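Local structure of hypothetical protein TTHA0636 (Thermus thermophilus HB8, 1WWP) at residues L76-M80 with D105-M110; A5-E11 with R29-T33; F37-L41 with V113-L117. The protein is of unknown function but probably serves as the helical substrate-binding partner of a nucleotidyltransferase. All coordinates share one frame; numbering follows the deposited sequence.

Contact 1: residues L76-M80 with D105-M110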
loop_
_atom_site.group_PDB
_atom_site.type_symbol
_atom_site.label_atom_id
_atom_site.label_comp_id
_atom_site.label_asym_id
_atom_site.label_seq_id
_atom_site.Cartn_x
_atom_site.Cartn_y
_atom_site.Cartn_z
ATOM N N LEU A 76 11.908 16.321 4.186
ATOM C CA LEU A 76 10.841 16.022 3.243
ATOM C C LEU A 76 10.784 14.486 3.088
ATOM O O LEU A 76 9.711 13.913 2.922
ATOM C CB LEU A 76 11.132 16.692 1.896
ATOM C CG LEU A 76 10.008 17.203 0.974
ATOM C CD1 LEU A 76 10.252 16.649 -0.412
ATOM C CD2 LEU A 76 8.626 16.806 1.474
ATOM N N ALA A 77 11.949 13.838 3.154
ATOM C CA ALA A 77 12.063 12.376 3.048
ATOM C C ALA A 77 11.386 11.685 4.233
ATOM O O ALA A 77 10.646 10.720 4.062
ATOM C CB ALA A 77 13.536 11.964 2.990
ATOM N N LEU A 78 11.651 12.186 5.435
ATOM C CA LEU A 78 11.066 11.630 6.649
ATOM C C LEU A 78 9.551 11.800 6.624
ATOM O O LEU A 78 8.809 10.998 7.201
ATOM C CB LEU A 78 11.654 12.325 7.884
ATOM C CG LEU A 78 13.136 12.062 8.161
ATOM C CD1 LEU A 78 13.665 13.068 9.172
ATOM C CD2 LEU A 78 13.318 10.633 8.656
ATOM N N GLY A 79 9.088 12.849 5.953
ATOM C CA GLY A 79 7.658 13.063 5.871
ATOM C C GLY A 79 7.105 12.029 4.921
ATOM O O GLY A 79 5.972 11.568 5.060
HETATM N N MSE A 80 7.929 11.657 3.947
HETATM C CA MSE A 80 7.551 10.668 2.956
HETATM C C MSE A 80 7.337 9.321 3.655
HETATM O O MSE A 80 6.411 8.590 3.330
HETATM C CB MSE A 80 8.656 10.561 1.913
HETATM C CG MSE A 80 8.244 9.940 0.606
HETATM SE SE MSE A 80 9.565 10.310 -0.764
HETATM C CE MSE A 80 10.949 9.060 -0.214
ATOM N N ASP A 105 6.294 16.920 -4.854
ATOM C CA ASP A 105 7.592 17.098 -4.212
ATOM C C ASP A 105 8.325 15.774 -4.021
ATOM O O ASP A 105 9.525 15.692 -4.265
ATOM C CB ASP A 105 7.433 17.784 -2.856
ATOM C CG ASP A 105 6.913 19.206 -2.980
ATOM O OD1 ASP A 105 5.825 19.393 -3.562
ATOM O OD2 ASP A 105 7.593 20.138 -2.493
ATOM N N TYR A 106 7.610 14.743 -3.577
ATOM C CA TYR A 106 8.249 13.444 -3.367
ATOM C C TYR A 106 8.851 12.959 -4.674
ATOM O O TYR A 106 9.995 12.509 -4.708
ATOM C CB TYR A 106 7.251 12.410 -2.848
ATOM C CG TYR A 106 6.674 12.730 -1.501
ATOM C CD1 TYR A 106 7.311 13.627 -0.641
ATOM C CD2 TYR A 106 5.498 12.117 -1.061
ATOM C CE1 TYR A 106 6.791 13.903 0.621
ATOM C CE2 TYR A 106 4.970 12.389 0.207
ATOM C CZ TYR A 106 5.623 13.281 1.034
ATOM O OH TYR A 106 5.113 13.563 2.273
ATOM N N ALA A 107 8.082 13.078 -5.755
ATOM C CA ALA A 107 8.543 12.650 -7.067
ATOM C C ALA A 107 9.838 13.375 -7.447
ATOM O O ALA A 107 10.800 12.748 -7.886
ATOM C CB ALA A 107 7.460 12.915 -8.111
ATOM N N ARG A 108 9.868 14.690 -7.271
ATOM C CA ARG A 108 11.062 15.463 -7.612
ATOM C C ARG A 108 12.242 15.074 -6.724
ATOM O O ARG A 108 13.341 14.825 -7.216
ATOM C CB ARG A 108 10.792 16.964 -7.466
ATOM C CG ARG A 108 9.651 17.496 -8.332
ATOM C CD ARG A 108 9.328 18.948 -7.995
ATOM N NE ARG A 108 8.059 19.374 -8.582
ATOM C CZ ARG A 108 7.844 19.517 -9.886
ATOM N NH1 ARG A 108 8.816 19.273 -10.755
ATOM N NH2 ARG A 108 6.650 19.897 -10.324
ATOM N N LEU A 109 12.013 15.024 -5.414
ATOM C CA LEU A 109 13.072 14.663 -4.468
ATOM C C LEU A 109 13.726 13.333 -4.853
ATOM O O LEU A 109 14.951 13.233 -4.946
ATOM C CB LEU A 109 12.496 14.554 -3.052
ATOM C CG LEU A 109 13.393 14.655 -1.806
ATOM C CD1 LEU A 109 13.158 13.438 -0.947
ATOM C CD2 LEU A 109 14.865 14.787 -2.177
HETATM N N MSE A 110 12.902 12.317 -5.092
HETATM C CA MSE A 110 13.416 11.005 -5.445
HETATM C C MSE A 110 14.168 10.999 -6.754
HETATM O O MSE A 110 15.188 10.317 -6.885
HETATM C CB MSE A 110 12.283 9.976 -5.481
HETATM C CG MSE A 110 11.677 9.720 -4.102
HETATM SE SE MSE A 110 10.478 8.205 -3.922
HETATM C CE MSE A 110 8.783 9.015 -4.411
#
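Selenomethionine Met-80 lies over the ring of Tyr-106 where helices 71-86 and 93-116 of this all-helical bundle meet, their segments 76-80 and 105-110 crossing at -119°. Its CG sits almost on the ring normal, 3.8 Å from the centroid of Tyr-106, in a CH-pi contact over the face. SE is further out and oblique to the same ring, giving a Met-aromatic contact. With CG anti to the backbone N (chi1 -161°), the chain of Met-80 runs antiparallel to the tyrosine side chain, and a bend at chi3 brings CE to 3.8 Å from SE of Met-110. The edge of the ring is taken by Leu-76, whose CD2 is 3.5 Å from CE1 of Tyr-106. Its other methyl, CD1, packs between CB of Asp-105 and CG of Leu-109, and CB of Ala-77 meets CD1 of Leu-109 next to it.

Helix 20-49 packs against the same cluster: Phe-30 meets the Tyr-106 ring, and Phe-34 and Phe-37 touch Met-80. The phenol end is positioned by a hydrogen bond: OD1 of Asp-83, one turn beyond Gly-79, is bonded to OH of Tyr-106; that OH stands 3.5 Å from the carbonyl O of Gly-79.

Contact 2: residues A5-E11 with R29-T33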
loop_
_atom_site.group_PDB
_atom_site.type_symbol
_atom_site.label_atom_id
_atom_site.label_comp_id
_atom_site.label_asym_id
_atom_site.label_seq_id
_atom_site.Cartn_x
_atom_site.Cartn_y
_atom_site.Cartn_z
ATOM N N ALA A 5 10.238 2.905 -11.828
ATOM C CA ALA A 5 9.039 2.969 -11.003
ATOM C C ALA A 5 8.686 4.446 -10.845
ATOM O O ALA A 5 7.521 4.829 -10.893
ATOM C CB ALA A 5 9.303 2.334 -9.646
ATOM N N LEU A 6 9.714 5.270 -10.679
ATOM C CA LEU A 6 9.538 6.707 -10.527
ATOM C C LEU A 6 8.864 7.338 -11.749
ATOM O O LEU A 6 8.204 8.367 -11.634
ATOM C CB LEU A 6 10.892 7.374 -10.279
ATOM C CG LEU A 6 10.917 8.896 -10.116
ATOM C CD1 LEU A 6 9.863 9.367 -9.102
ATOM C CD2 LEU A 6 12.307 9.304 -9.669
ATOM N N ALA A 7 9.019 6.700 -12.906
ATOM C CA ALA A 7 8.442 7.184 -14.168
ATOM C C ALA A 7 6.930 7.019 -14.216
ATOM O O ALA A 7 6.205 7.889 -14.706
ATOM C CB ALA A 7 9.081 6.440 -15.339
ATOM N N THR A 8 6.451 5.888 -13.709
ATOM C CA THR A 8 5.020 5.611 -13.696
ATOM C C THR A 8 4.341 6.540 -12.694
ATOM O O THR A 8 3.198 6.962 -12.898
ATOM C CB THR A 8 4.763 4.153 -13.328
ATOM O OG1 THR A 8 5.247 3.903 -12.002
ATOM C CG2 THR A 8 5.509 3.242 -14.290
ATOM N N LEU A 9 5.049 6.874 -11.618
ATOM C CA LEU A 9 4.501 7.784 -10.614
ATOM C C LEU A 9 4.313 9.181 -11.211
ATOM O O LEU A 9 3.250 9.793 -11.062
ATOM C CB LEU A 9 5.438 7.880 -9.399
ATOM C CG LEU A 9 5.143 9.026 -8.413
ATOM C CD1 LEU A 9 3.742 8.876 -7.872
ATOM C CD2 LEU A 9 6.140 9.027 -7.284
ATOM N N LYS A 10 5.353 9.685 -11.873
ATOM C CA LYS A 10 5.299 11.016 -12.466
ATOM C C LYS A 10 4.163 11.175 -13.471
ATOM O O LYS A 10 3.661 12.280 -13.676
ATOM C CB LYS A 10 6.647 11.368 -13.098
ATOM C CG LYS A 10 7.722 11.616 -12.049
ATOM C CD LYS A 10 9.024 12.124 -12.641
ATOM C CE LYS A 10 9.719 11.066 -13.482
ATOM N NZ LYS A 10 11.008 11.583 -14.025
ATOM N N GLU A 11 3.746 10.068 -14.081
ATOM C CA GLU A 11 2.641 10.100 -15.026
ATOM C C GLU A 11 1.385 10.646 -14.349
ATOM O O GLU A 11 0.575 11.320 -14.982
ATOM C CB GLU A 11 2.316 8.695 -15.535
ATOM C CG GLU A 11 3.381 8.039 -16.388
ATOM C CD GLU A 11 2.881 6.752 -17.025
ATOM O OE1 GLU A 11 1.849 6.809 -17.724
ATOM O OE2 GLU A 11 3.511 5.689 -16.835
ATOM N N ARG A 29 1.372 3.820 -6.781
ATOM C CA ARG A 29 2.687 3.981 -7.402
ATOM C C ARG A 29 3.673 4.632 -6.463
ATOM O O ARG A 29 4.858 4.318 -6.472
ATOM C CB ARG A 29 2.561 4.794 -8.694
ATOM C CG ARG A 29 1.715 4.077 -9.735
ATOM C CD ARG A 29 1.533 4.864 -11.050
ATOM N NE ARG A 29 0.815 4.005 -11.988
ATOM C CZ ARG A 29 0.496 4.309 -13.243
ATOM N NH1 ARG A 29 0.829 5.485 -13.769
ATOM N NH2 ARG A 29 -0.172 3.424 -13.970
ATOM N N PHE A 30 3.194 5.570 -5.662
ATOM C CA PHE A 30 4.072 6.199 -4.690
ATOM C C PHE A 30 4.607 5.092 -3.756
ATOM O O PHE A 30 5.790 5.064 -3.401
ATOM C CB PHE A 30 3.275 7.235 -3.888
ATOM C CG PHE A 30 3.920 7.621 -2.587
ATOM C CD1 PHE A 30 5.182 8.198 -2.561
ATOM C CD2 PHE A 30 3.264 7.381 -1.377
ATOM C CE1 PHE A 30 5.791 8.530 -1.343
ATOM C CE2 PHE A 30 3.872 7.713 -0.143
ATOM C CZ PHE A 30 5.131 8.284 -0.131
ATOM N N GLU A 31 3.725 4.177 -3.373
ATOM C CA GLU A 31 4.115 3.092 -2.481
ATOM C C GLU A 31 5.282 2.292 -3.025
ATOM O O GLU A 31 6.339 2.226 -2.390
ATOM C CB GLU A 31 2.930 2.159 -2.227
ATOM C CG GLU A 31 1.856 2.745 -1.312
ATOM C CD GLU A 31 0.776 1.727 -0.965
ATOM O OE1 GLU A 31 0.051 1.934 0.029
ATOM O OE2 GLU A 31 0.645 0.712 -1.681
ATOM N N TYR A 32 5.122 1.698 -4.207
ATOM C CA TYR A 32 6.219 0.905 -4.731
ATOM C C TYR A 32 7.431 1.707 -5.168
ATOM O O TYR A 32 8.532 1.169 -5.241
ATOM C CB TYR A 32 5.741 -0.061 -5.831
ATOM C CG TYR A 32 5.217 0.510 -7.131
ATOM C CD1 TYR A 32 6.060 1.167 -8.020
ATOM C CD2 TYR A 32 3.891 0.267 -7.526
ATOM C CE1 TYR A 32 5.599 1.562 -9.294
ATOM C CE2 TYR A 32 3.423 0.652 -8.785
ATOM C CZ TYR A 32 4.280 1.292 -9.668
ATOM O OH TYR A 32 3.819 1.624 -10.925
ATOM N N THR A 33 7.246 2.995 -5.436
ATOM C CA THR A 33 8.375 3.827 -5.807
ATOM C C THR A 33 9.185 4.131 -4.550
ATOM O O THR A 33 10.418 4.177 -4.567
ATOM C CB THR A 33 7.914 5.170 -6.421
ATOM O OG1 THR A 33 7.248 4.923 -7.666
ATOM C CG2 THR A 33 9.119 6.096 -6.630
#
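An antiparallel helical hairpin brings Thr-8 against Arg-29 and Tyr-32, and Ala-5 against Thr-33. The extended chain of Arg-29, with CG anti to its carbonyl carbon (chi1 -64°), reaches across to the backbone of the partner helix, where NH1 donates to O of Thr-8 at 2.9 Å. This bond is bent, and NH1 is tilted out of the carbonyl plane. CB of Thr-8 lies over one face of the guanidinium, while CB of Glu-11 comes in at its edge. The carboxylate of Glu-11 stays beyond salt-bridge range: its OE2 is 4.1 Å from NH1 of Arg-29, well out of the guanidinium plane, so only the charges attract.

The hairpin joins helix 2-13 to helix 20-49, their short segments meeting at 158° with axes 8.8 Å apart. The CA atoms of Ala-5 and Thr-33, like those of Leu-9 and Arg-29, come to 5.3 Å, and CB of Ala-5 touches the edge of the Tyr-32 ring, 3.8 Å from CE1. OH of Tyr-32 and OG1 of Thr-8 are 2.9 Å apart, at hydrogen-bonding distance. The threonine hydroxyl itself donates to O of Ala-5 at 2.7 Å, and that carbonyl also accepts from N of Leu-9. Thr-33 does likewise on the other helix, its OG1 donating to O of Arg-29 from the face opposite to its own backbone N. Leu-9 packs its CD1 on the backbone of Phe-30.

NE of Arg-29 forms a salt bridge with Asp-24 of the second subunit, whose Tyr-91 and Val-88 pack on Thr-8 and Tyr-32. A leucine at Arg-29 would probably leave O of Thr-8 without its cross-helix donor and Asp-24 of the second subunit without its charged mate. The far side of the hairpin rests on helix 93-116, where Leu-6 touches Glu-111 and Leu-114.

Contact 3: residues F37-L41 with V113-L117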
loop_
_atom_site.group_PDB
_atom_site.type_symbol
_atom_site.label_atom_id
_atom_site.label_comp_id
_atom_site.label_asym_id
_atom_site.label_seq_id
_atom_site.Cartn_x
_atom_site.Cartn_y
_atom_site.Cartn_z
ATOM N N PHE A 37 12.859 3.201 -3.703
ATOM C CA PHE A 37 13.739 4.319 -3.425
ATOM C C PHE A 37 14.600 4.127 -2.162
ATOM O O PHE A 37 15.811 4.273 -2.219
ATOM C CB PHE A 37 12.927 5.605 -3.301
ATOM C CG PHE A 37 13.753 6.795 -2.950
ATOM C CD1 PHE A 37 14.620 7.352 -3.880
ATOM C CD2 PHE A 37 13.700 7.339 -1.664
ATOM C CE1 PHE A 37 15.431 8.442 -3.543
ATOM C CE2 PHE A 37 14.504 8.422 -1.314
ATOM C CZ PHE A 37 15.376 8.979 -2.261
ATOM N N TRP A 38 14.001 3.786 -1.025
ATOM C CA TRP A 38 14.834 3.657 0.178
ATOM C C TRP A 38 15.768 2.463 0.096
ATOM O O TRP A 38 16.857 2.483 0.656
ATOM C CB TRP A 38 13.976 3.628 1.450
ATOM C CG TRP A 38 13.332 2.347 1.803
ATOM C CD1 TRP A 38 12.097 1.914 1.433
ATOM C CD2 TRP A 38 13.856 1.361 2.693
ATOM N NE1 TRP A 38 11.808 0.717 2.049
ATOM C CE2 TRP A 38 12.872 0.355 2.829
ATOM C CE3 TRP A 38 15.059 1.236 3.400
ATOM C CZ2 TRP A 38 13.054 -0.764 3.637
ATOM C CZ3 TRP A 38 15.245 0.121 4.208
ATOM C CH2 TRP A 38 14.243 -0.865 4.320
ATOM N N LYS A 39 15.359 1.450 -0.656
ATOM C CA LYS A 39 16.194 0.272 -0.854
ATOM C C LYS A 39 17.436 0.628 -1.658
ATOM O O LYS A 39 18.529 0.131 -1.384
ATOM C CB LYS A 39 15.401 -0.833 -1.560
ATOM C CG LYS A 39 14.396 -1.521 -0.648
ATOM C CD LYS A 39 15.130 -2.087 0.538
ATOM C CE LYS A 39 14.219 -2.879 1.436
ATOM N NZ LYS A 39 15.023 -3.354 2.599
ATOM N N ALA A 40 17.286 1.500 -2.646
ATOM C CA ALA A 40 18.443 1.892 -3.455
ATOM C C ALA A 40 19.405 2.719 -2.594
ATOM O O ALA A 40 20.629 2.603 -2.706
ATOM C CB ALA A 40 17.985 2.710 -4.698
ATOM N N LEU A 41 18.853 3.583 -1.755
ATOM C CA LEU A 41 19.680 4.396 -0.854
ATOM C C LEU A 41 20.403 3.463 0.144
ATOM O O LEU A 41 21.589 3.618 0.404
ATOM C CB LEU A 41 18.805 5.381 -0.072
ATOM C CG LEU A 41 18.624 6.804 -0.599
ATOM C CD1 LEU A 41 17.780 7.614 0.396
ATOM C CD2 LEU A 41 19.980 7.458 -0.761
ATOM N N VAL A 113 17.532 12.680 -6.036
ATOM C CA VAL A 113 18.440 11.884 -5.221
ATOM C C VAL A 113 18.981 10.733 -6.042
ATOM O O VAL A 113 20.177 10.503 -6.061
ATOM C CB VAL A 113 17.747 11.337 -3.961
ATOM C CG1 VAL A 113 18.752 10.534 -3.115
ATOM C CG2 VAL A 113 17.193 12.492 -3.147
ATOM N N LEU A 114 18.103 10.019 -6.741
ATOM C CA LEU A 114 18.551 8.888 -7.546
ATOM C C LEU A 114 19.646 9.326 -8.509
ATOM O O LEU A 114 20.623 8.601 -8.724
ATOM C CB LEU A 114 17.375 8.274 -8.308
ATOM C CG LEU A 114 16.358 7.553 -7.418
ATOM C CD1 LEU A 114 15.200 7.032 -8.249
ATOM C CD2 LEU A 114 17.051 6.425 -6.684
ATOM N N GLY A 115 19.481 10.522 -9.073
ATOM C CA GLY A 115 20.476 11.053 -9.991
ATOM C C GLY A 115 21.864 11.041 -9.371
ATOM O O GLY A 115 22.777 10.394 -9.880
ATOM N N ARG A 116 22.024 11.752 -8.261
ATOM C CA ARG A 116 23.305 11.808 -7.574
ATOM C C ARG A 116 23.893 10.421 -7.287
ATOM O O ARG A 116 25.110 10.257 -7.238
ATOM C CB ARG A 116 23.153 12.560 -6.253
ATOM C CG ARG A 116 22.488 13.912 -6.377
ATOM C CD ARG A 116 22.179 14.491 -5.008
ATOM N NE ARG A 116 21.228 15.589 -5.112
ATOM C CZ ARG A 116 20.383 15.940 -4.147
ATOM N NH1 ARG A 116 20.371 15.284 -2.995
ATOM N NH2 ARG A 116 19.533 16.937 -4.346
ATOM N N LEU A 117 23.035 9.424 -7.097
ATOM C CA LEU A 117 23.505 8.082 -6.781
ATOM C C LEU A 117 24.270 7.369 -7.895
ATOM O O LEU A 117 24.710 6.235 -7.710
ATOM C CB LEU A 117 22.329 7.201 -6.338
ATOM C CG LEU A 117 21.469 7.663 -5.156
ATOM C CD1 LEU A 117 20.625 6.493 -4.672
ATOM C CD2 LEU A 117 22.354 8.161 -4.019
#
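With CG anti to the backbone N (chi1 177°), Phe-37 swings its ring out toward helix 93-116 and presents its edge to Val-113 and Leu-114. Leu-114 meets it from a different first torsion, CG being anti to the carbonyl carbon (chi1 -69°), which carries its branch back toward the ring. The edge contact is close: CE1 of Phe-37 is 3.7 Å from CB of Val-113, which lies near the ring plane, and CZ is nearly as near. Beside it, CG of Leu-114 also lies at the rim in plane. Its methyl CD2 approaches obliquely, 3.8 Å from CD1 of Phe-37, and that same methyl reaches on to CB of Ala-40 at 4.3 Å.

One turn further along, Leu-41 continues the seam. Its CD2 meets CG1 of Val-113 and CD1 of Leu-117, each at 4.1 Å, so a single methyl bridges two residues that follow each other by one helical turn. The side chain of Leu-41 stands at about a right angle to both partners. All the side chains that meet here are apolar. Leu-117 has left the regular helix, yet its N still bonds to O of Val-113 at 3.2 Å, and its side chain remains on the apolar face formed by Val-113 and Leu-114.

The contact joins helix 20-49 to the C-terminal end of helix 93-116, and CA of Phe-37 is 7.8 Å from CA of Leu-114. Helix 2-13 closes one flank, packing Ala-2, Glu-3 and Leu-6 on Leu-114. Toward the other flank, helix 56-66 supplies Val-59 against Leu-41, and the loop after it adds Leu-68 against Leu-41 and Leu-117 and Leu-69 against Val-113.

The three contacts lie about 12 to 14 Å apart, centre to centre, in one helical bundle. Contact 2 closes first along the chain, between helices 2-13 and 20-49. Contact 3 then ties helix 20-49 to the C-terminal helix 93-116, and contact 1, between helices 71-86 and 93-116, is nested inside that long loop. Helix 20-49 therefore serves contacts 2 and 3, and helix 93-116 serves contacts 1 and 3. The phenylalanines of helix 20-49 join them: Phe-30 of contact 2 and Phe-37 of contact 3 both pack on Met-80. The apolar core is thus continuous, while contact 2 also faces the second subunit.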